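Local coordinates for protein congerin-2 (Conger myriaster, PDB 1IS3) that binds beta-galactosides as a homodimeric galectin of the conger eel, though its physiological role is not yet known, at residues S25-F30 against A124-L129; N56-N61 against F78-G83. One frame throughout, in Å; residues are numbered along the deposited sequence.

Contact 1 (S25-F30 against A124-L129); sequences SNATRF and AGDARL. With GAL (beta-D-galactopyranose), chain B.
Asp126 reaches across to the backbone of Thr28 with one carboxylate oxygen, while its own N-H is taken up by the carbonyl of Arg29. The first bond runs from Thr28 N to Asp126 OD1 at 2.9 Å, nearly straight at 177°, and enters on the anti lone pair of OD1. Asp126 CG lies beside its own backbone N, anti to the carbonyl carbon (chi1 -61°), which sends the carboxylate past the Arg29 carbonyl to Thr28. The second bond, Asp126 N to Arg29 O, measures 3.0 Å. Asp126 sits at the centre of an inverse gamma turn, where strand 117-125 hands over to strand 127-134. Ala27 CB packs against Asp126 CB at 3.6 Å. Where the turn starts, Gly125 and Phe30 form an antiparallel non-hydrogen-bonded pair, their CA atoms 4.1 Å apart; Gly125, with no side chain, lets the two backbones come this close. Phe30 CG stands between its backbone N and carbonyl carbon (chi1 70°), and Ala127 CB comes over one face of the ring in a CH-pi contact, 3.9 Å from the centroid. His47 and Phe86 stack with the same ring. Arg29 turns from this packing to the sugar: NH1 donates a hydrogen bond to galactose O3, 2.8 Å long and in the guanidinium plane. Asp46 forms a salt bridge with that same NH1. The carboxylate and main-chain bonds thus fix the backbone on both sides of Arg29, whose guanidinium is probably polarised by Asp46 as it donates to the galactose.

Contact 2 (N56-N61 against F78-G83); sequences NVLVLN and FPFTKG. With GAL (beta-D-galactopyranose), chain B.
The Phe78 ring lies flat against the backbone at Asn56 and Val57, where strand 57-64 begins. Asn56 CA sits over one ring face, 3.6 Å from the centroid and 15° off the normal, a CH-pi contact; Val57 N lies over the same face. Beside it Asn56 OD1 comes within 3.6 Å of Phe78 CE1, with the amide plane turned 46° from the ring. On the other side of the ring, CE2 of Phe78 approaches Val57 O at 3.4 Å. Phe78 CG is anti to its backbone N (chi1 -159°), which carries the ring out to the strand. Leu58 CD2 bridges the two aromatics, 4.2 Å from Phe78 CE2 and 4.0 Å from Phe80 CE2.

Farther out, Phe80 CD2 sits over the opposite face of the Phe78 ring, toward its rim, and Phe49 meets Phe78 edge-to-face, as His47 meets Phe80. An inverse gamma turn centred on Pro79 sets the two phenylalanines close together, while Asn56 and Val57 form a G1 beta bulge opposite Arg48. Farther along the strand Asn61 ND2 donates to galactose O6 at 2.8 Å. The loop therefore packs against the start of this sugar-binding strand through CH-pi and apolar contacts, while the strand pairs by backbone hydrogen bonds with strands 40-48 and 68-75.

From the N terminus, the chain leaves strand 17-23 and enters 25-30, the first half of contact 1, whose partner 124-129 comes almost a hundred residues later. Contact 2 is nested inside that long loop: 56-61 opens strand 57-64, the chain returns along strand 68-75, and the connection to strand 85-92 brings 78-83 back, closing a short loop. Contact 1 pairs strand 29-34 with 117-125 in the sugar-binding sheet of the galectin beta-sandwich, and Ala127 reaches Phe30 from strand 127-134 of the other sheet; contact 2 packs an inter-sheet loop on the sugar-binding sheet. The two touch where Lys82 CD packs 3.6 Å from Ala27 N, and Arg29 and Asn61 bind the same galactose.

Contact 1 (S25-F30 against A124-L129)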
loop_
_atom_site.group_PDB
_atom_site.type_symbol
_atom_site.label_atom_id
_atom_site.label_comp_id
_atom_site.label_asym_id
_atom_site.label_seq_id
_atom_site.Cartn_x
_atom_site.Cartn_y
_atom_site.Cartn_z
ATOM N N SER A 25 -7.438 -21.147 -5.677
ATOM C CA SER A 25 -8.101 -22.289 -6.311
ATOM C C SER A 25 -9.020 -22.564 -5.081
ATOM O O SER A 25 -8.675 -22.374 -3.905
ATOM C CB SER A 25 -7.192 -23.494 -6.367
ATOM O OG SER A 25 -6.119 -23.111 -7.210
ATOM N N ASN A 26 -10.206 -23.046 -5.303
ATOM C CA ASN A 26 -11.195 -23.336 -4.277
ATOM C C ASN A 26 -11.752 -22.185 -3.459
ATOM O O ASN A 26 -12.347 -22.377 -2.393
ATOM C CB ASN A 26 -10.731 -24.474 -3.340
ATOM C CG ASN A 26 -10.211 -25.712 -4.088
ATOM O OD1 ASN A 26 -10.742 -26.125 -5.126
ATOM N ND2 ASN A 26 -9.114 -26.281 -3.607
ATOM N N ALA A 27 -11.602 -20.965 -3.982
ATOM C CA ALA A 27 -12.079 -19.769 -3.303
ATOM C C ALA A 27 -13.584 -19.842 -3.118
ATOM O O ALA A 27 -14.314 -20.273 -3.998
ATOM C CB ALA A 27 -11.800 -18.483 -4.113
ATOM N N THR A 28 -14.065 -19.394 -1.974
ATOM C CA THR A 28 -15.492 -19.239 -1.670
ATOM C C THR A 28 -15.862 -17.786 -2.122
ATOM O O THR A 28 -16.796 -17.555 -2.903
ATOM C CB THR A 28 -15.354 -19.671 -0.157
ATOM O OG1 THR A 28 -16.299 -20.696 0.129
ATOM C CG2 THR A 28 -15.278 -18.492 0.711
ATOM N N ARG A 29 -15.113 -16.770 -1.657
ATOM C CA ARG A 29 -15.335 -15.351 -1.938
ATOM C C ARG A 29 -14.113 -14.545 -1.493
ATOM O O ARG A 29 -13.337 -14.982 -0.625
ATOM C CB ARG A 29 -16.576 -14.848 -1.179
ATOM C CG ARG A 29 -16.413 -15.044 0.321
ATOM C CD ARG A 29 -17.654 -14.961 1.178
ATOM N NE ARG A 29 -18.088 -13.616 1.372
ATOM C CZ ARG A 29 -18.403 -13.069 2.565
ATOM N NH1 ARG A 29 -18.809 -11.820 2.564
ATOM N NH2 ARG A 29 -18.310 -13.668 3.741
ATOM N N PHE A 30 -13.909 -13.375 -2.038
ATOM C CA PHE A 30 -12.894 -12.457 -1.507
ATOM C C PHE A 30 -13.459 -11.051 -1.731
ATOM O O PHE A 30 -14.308 -10.844 -2.618
ATOM C CB PHE A 30 -11.530 -12.571 -2.206
ATOM C CG PHE A 30 -11.430 -12.069 -3.639
ATOM C CD1 PHE A 30 -11.785 -12.916 -4.706
ATOM C CD2 PHE A 30 -10.998 -10.751 -3.894
ATOM C CE1 PHE A 30 -11.721 -12.438 -6.029
ATOM C CE2 PHE A 30 -10.936 -10.294 -5.212
ATOM C CZ PHE A 30 -11.304 -11.134 -6.278
ATOM N N ALA A 124 -9.697 -8.943 1.639
ATOM C CA ALA A 124 -9.950 -9.988 2.614
ATOM C C ALA A 124 -10.499 -11.224 1.876
ATOM O O ALA A 124 -10.971 -11.158 0.741
ATOM C CB ALA A 124 -10.971 -9.526 3.639
ATOM N N GLY A 125 -10.428 -12.390 2.517
ATOM C CA GLY A 125 -10.945 -13.630 1.941
ATOM C C GLY A 125 -9.948 -14.410 1.059
ATOM O O GLY A 125 -8.720 -14.314 1.191
ATOM N N ASP A 126 -10.478 -15.187 0.111
ATOM C CA ASP A 126 -9.700 -16.165 -0.621
ATOM C C ASP A 126 -9.019 -15.713 -1.919
ATOM O O ASP A 126 -9.286 -16.207 -3.036
ATOM C CB ASP A 126 -10.590 -17.341 -0.925
ATOM C CG ASP A 126 -11.150 -18.066 0.285
ATOM O OD1 ASP A 126 -12.236 -18.633 0.143
ATOM O OD2 ASP A 126 -10.538 -18.083 1.361
ATOM N N ALA A 127 -8.100 -14.758 -1.742
ATOM C CA ALA A 127 -7.306 -14.200 -2.840
ATOM C C ALA A 127 -6.062 -13.523 -2.246
ATOM O O ALA A 127 -5.881 -13.458 -1.022
ATOM C CB ALA A 127 -8.089 -13.154 -3.642
ATOM N N ARG A 128 -5.139 -13.116 -3.093
ATOM C CA ARG A 128 -3.974 -12.400 -2.627
ATOM C C ARG A 128 -3.704 -11.283 -3.601
ATOM O O ARG A 128 -4.125 -11.369 -4.763
ATOM C CB ARG A 128 -2.800 -13.368 -2.544
ATOM C CG ARG A 128 -2.429 -14.061 -3.822
ATOM C CD ARG A 128 -1.505 -15.233 -3.488
ATOM N NE ARG A 128 -1.255 -16.043 -4.676
ATOM C CZ ARG A 128 -0.265 -15.753 -5.544
ATOM N NH1 ARG A 128 0.566 -14.698 -5.355
ATOM N NH2 ARG A 128 -0.139 -16.494 -6.668
ATOM N N LEU A 129 -3.056 -10.225 -3.132
ATOM C CA LEU A 129 -2.690 -9.136 -4.030
ATOM C C LEU A 129 -1.230 -9.285 -4.443
ATOM O O LEU A 129 -0.407 -9.805 -3.688
ATOM C CB LEU A 129 -2.881 -7.742 -3.367
ATOM C CG LEU A 129 -4.306 -7.231 -3.063
ATOM C CD1 LEU A 129 -4.301 -5.839 -2.418
ATOM C CD2 LEU A 129 -5.086 -7.236 -4.394
HETATM C C1 GAL B . -23.264 -10.428 3.966
HETATM C C2 GAL B . -21.870 -10.945 4.299
HETATM C C3 GAL B . -20.924 -9.791 4.597
HETATM C C4 GAL B . -20.950 -8.778 3.448
HETATM C C5 GAL B . -22.388 -8.343 3.203
HETATM C C6 GAL B . -22.512 -7.372 2.060
HETATM O O2 GAL B . -21.942 -11.796 5.426
HETATM O O3 GAL B . -19.608 -10.291 4.775
HETATM O O4 GAL B . -20.406 -9.347 2.262
HETATM O O5 GAL B . -23.206 -9.485 2.887
HETATM O O6 GAL B . -23.851 -6.934 1.916
HETATM O O HOH W 1 -11.185 -21.933 0.240
#

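Contact 2 (N56-N61 against F78-G83)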
loop_
_atom_site.group_PDB
_atom_site.type_symbol
_atom_site.label_atom_id
_atom_site.label_comp_id
_atom_site.label_asym_id
_atom_site.label_seq_id
_atom_site.Cartn_x
_atom_site.Cartn_y
_atom_site.Cartn_z
ATOM N N ASN A 56 -21.142 -16.907 -8.444
ATOM C CA ASN A 56 -20.621 -16.044 -9.498
ATOM C C ASN A 56 -21.398 -14.721 -9.607
ATOM O O ASN A 56 -21.979 -14.299 -10.624
ATOM C CB ASN A 56 -20.614 -16.808 -10.870
ATOM C CG ASN A 56 -19.885 -18.142 -10.747
ATOM O OD1 ASN A 56 -18.798 -18.260 -10.171
ATOM N ND2 ASN A 56 -20.527 -19.245 -11.136
ATOM N N VAL A 57 -21.374 -13.994 -8.483
ATOM C CA VAL A 57 -22.041 -12.691 -8.409
ATOM C C VAL A 57 -21.138 -11.723 -7.644
ATOM O O VAL A 57 -20.324 -12.142 -6.794
ATOM C CB VAL A 57 -23.462 -12.911 -7.719
ATOM C CG1 VAL A 57 -23.311 -13.469 -6.351
ATOM C CG2 VAL A 57 -24.214 -11.593 -7.603
ATOM N N LEU A 58 -21.244 -10.446 -8.018
ATOM C CA LEU A 58 -20.601 -9.392 -7.264
ATOM C C LEU A 58 -21.640 -8.791 -6.332
ATOM O O LEU A 58 -22.778 -8.576 -6.748
ATOM C CB LEU A 58 -20.053 -8.248 -8.146
ATOM C CG LEU A 58 -18.794 -8.498 -8.996
ATOM C CD1 LEU A 58 -18.484 -7.201 -9.779
ATOM C CD2 LEU A 58 -17.612 -8.899 -8.141
ATOM N N VAL A 59 -21.289 -8.531 -5.080
ATOM C CA VAL A 59 -22.200 -7.884 -4.150
ATOM C C VAL A 59 -21.467 -6.650 -3.608
ATOM O O VAL A 59 -20.324 -6.760 -3.112
ATOM C CB VAL A 59 -22.562 -8.865 -3.003
ATOM C CG1 VAL A 59 -23.442 -8.177 -1.944
ATOM C CG2 VAL A 59 -23.336 -10.057 -3.594
ATOM N N LEU A 60 -22.091 -5.474 -3.704
ATOM C CA LEU A 60 -21.510 -4.225 -3.227
ATOM C C LEU A 60 -22.324 -3.643 -2.068
ATOM O O LEU A 60 -23.569 -3.703 -2.075
ATOM C CB LEU A 60 -21.450 -3.211 -4.367
ATOM C CG LEU A 60 -20.469 -3.654 -5.455
ATOM C CD1 LEU A 60 -21.231 -4.406 -6.539
ATOM C CD2 LEU A 60 -19.749 -2.450 -6.000
ATOM N N ASN A 61 -21.647 -3.109 -1.055
ATOM C CA ASN A 61 -22.341 -2.537 0.088
ATOM C C ASN A 61 -21.430 -1.637 0.919
ATOM O O ASN A 61 -20.236 -1.518 0.612
ATOM C CB ASN A 61 -22.901 -3.677 0.960
ATOM C CG ASN A 61 -24.167 -3.330 1.765
ATOM O OD1 ASN A 61 -24.543 -2.177 1.922
ATOM N ND2 ASN A 61 -24.848 -4.299 2.342
ATOM N N PHE A 78 -19.153 -11.043 -14.036
ATOM C CA PHE A 78 -18.266 -11.794 -13.196
ATOM C C PHE A 78 -17.176 -12.415 -14.051
ATOM O O PHE A 78 -17.143 -13.636 -14.239
ATOM C CB PHE A 78 -19.083 -12.860 -12.458
ATOM C CG PHE A 78 -18.398 -13.373 -11.193
ATOM C CD1 PHE A 78 -17.794 -14.639 -11.174
ATOM C CD2 PHE A 78 -18.376 -12.564 -10.050
ATOM C CE1 PHE A 78 -17.169 -15.095 -10.001
ATOM C CE2 PHE A 78 -17.750 -13.022 -8.889
ATOM C CZ PHE A 78 -17.150 -14.283 -8.865
ATOM N N PRO A 79 -16.207 -11.652 -14.549
ATOM C CA PRO A 79 -15.115 -12.185 -15.355
ATOM C C PRO A 79 -13.992 -12.738 -14.448
ATOM O O PRO A 79 -12.822 -12.353 -14.618
ATOM C CB PRO A 79 -14.731 -10.972 -16.204
ATOM C CG PRO A 79 -14.841 -9.843 -15.194
ATOM C CD PRO A 79 -16.159 -10.182 -14.512
ATOM N N PHE A 80 -14.271 -13.591 -13.477
ATOM C CA PHE A 80 -13.260 -14.032 -12.541
ATOM C C PHE A 80 -13.196 -15.540 -12.618
ATOM O O PHE A 80 -14.251 -16.174 -12.749
ATOM C CB PHE A 80 -13.619 -13.628 -11.093
ATOM C CG PHE A 80 -13.758 -12.129 -10.946
ATOM C CD1 PHE A 80 -12.620 -11.334 -10.822
ATOM C CD2 PHE A 80 -15.021 -11.535 -11.024
ATOM C CE1 PHE A 80 -12.753 -9.932 -10.795
ATOM C CE2 PHE A 80 -15.138 -10.151 -10.995
ATOM C CZ PHE A 80 -14.015 -9.346 -10.886
ATOM N N THR A 81 -12.002 -16.119 -12.531
ATOM C CA THR A 81 -11.839 -17.546 -12.479
ATOM C C THR A 81 -10.956 -17.915 -11.295
ATOM O O THR A 81 -9.918 -17.278 -11.074
ATOM C CB THR A 81 -11.213 -18.040 -13.798
ATOM O OG1 THR A 81 -12.124 -17.698 -14.830
ATOM C CG2 THR A 81 -10.987 -19.547 -13.830
ATOM N N LYS A 82 -11.329 -18.925 -10.510
ATOM C CA LYS A 82 -10.482 -19.410 -9.422
ATOM C C LYS A 82 -9.113 -19.862 -9.959
ATOM O O LYS A 82 -9.046 -20.511 -11.009
ATOM C CB LYS A 82 -11.151 -20.592 -8.728
ATOM C CG LYS A 82 -12.417 -20.191 -7.956
ATOM C CD LYS A 82 -13.104 -21.337 -7.197
ATOM C CE LYS A 82 -13.826 -22.259 -8.162
ATOM N NZ LYS A 82 -14.435 -23.381 -7.476
ATOM N N GLY A 83 -8.041 -19.480 -9.257
ATOM C CA GLY A 83 -6.675 -19.784 -9.630
ATOM C C GLY A 83 -6.080 -18.762 -10.605
ATOM O O GLY A 83 -4.866 -18.816 -10.912
HETATM C C1 GAL B . -23.264 -10.428 3.966
HETATM C C2 GAL B . -21.870 -10.945 4.299
HETATM C C3 GAL B . -20.924 -9.791 4.597
HETATM C C4 GAL B . -20.950 -8.778 3.448
HETATM C C5 GAL B . -22.388 -8.343 3.203
HETATM C C6 GAL B . -22.512 -7.372 2.060
HETATM O O2 GAL B . -21.942 -11.796 5.426
HETATM O O3 GAL B . -19.608 -10.291 4.775
HETATM O O4 GAL B . -20.406 -9.347 2.262
HETATM O O5 GAL B . -23.206 -9.485 2.887
HETATM O O6 GAL B . -23.851 -6.934 1.916
#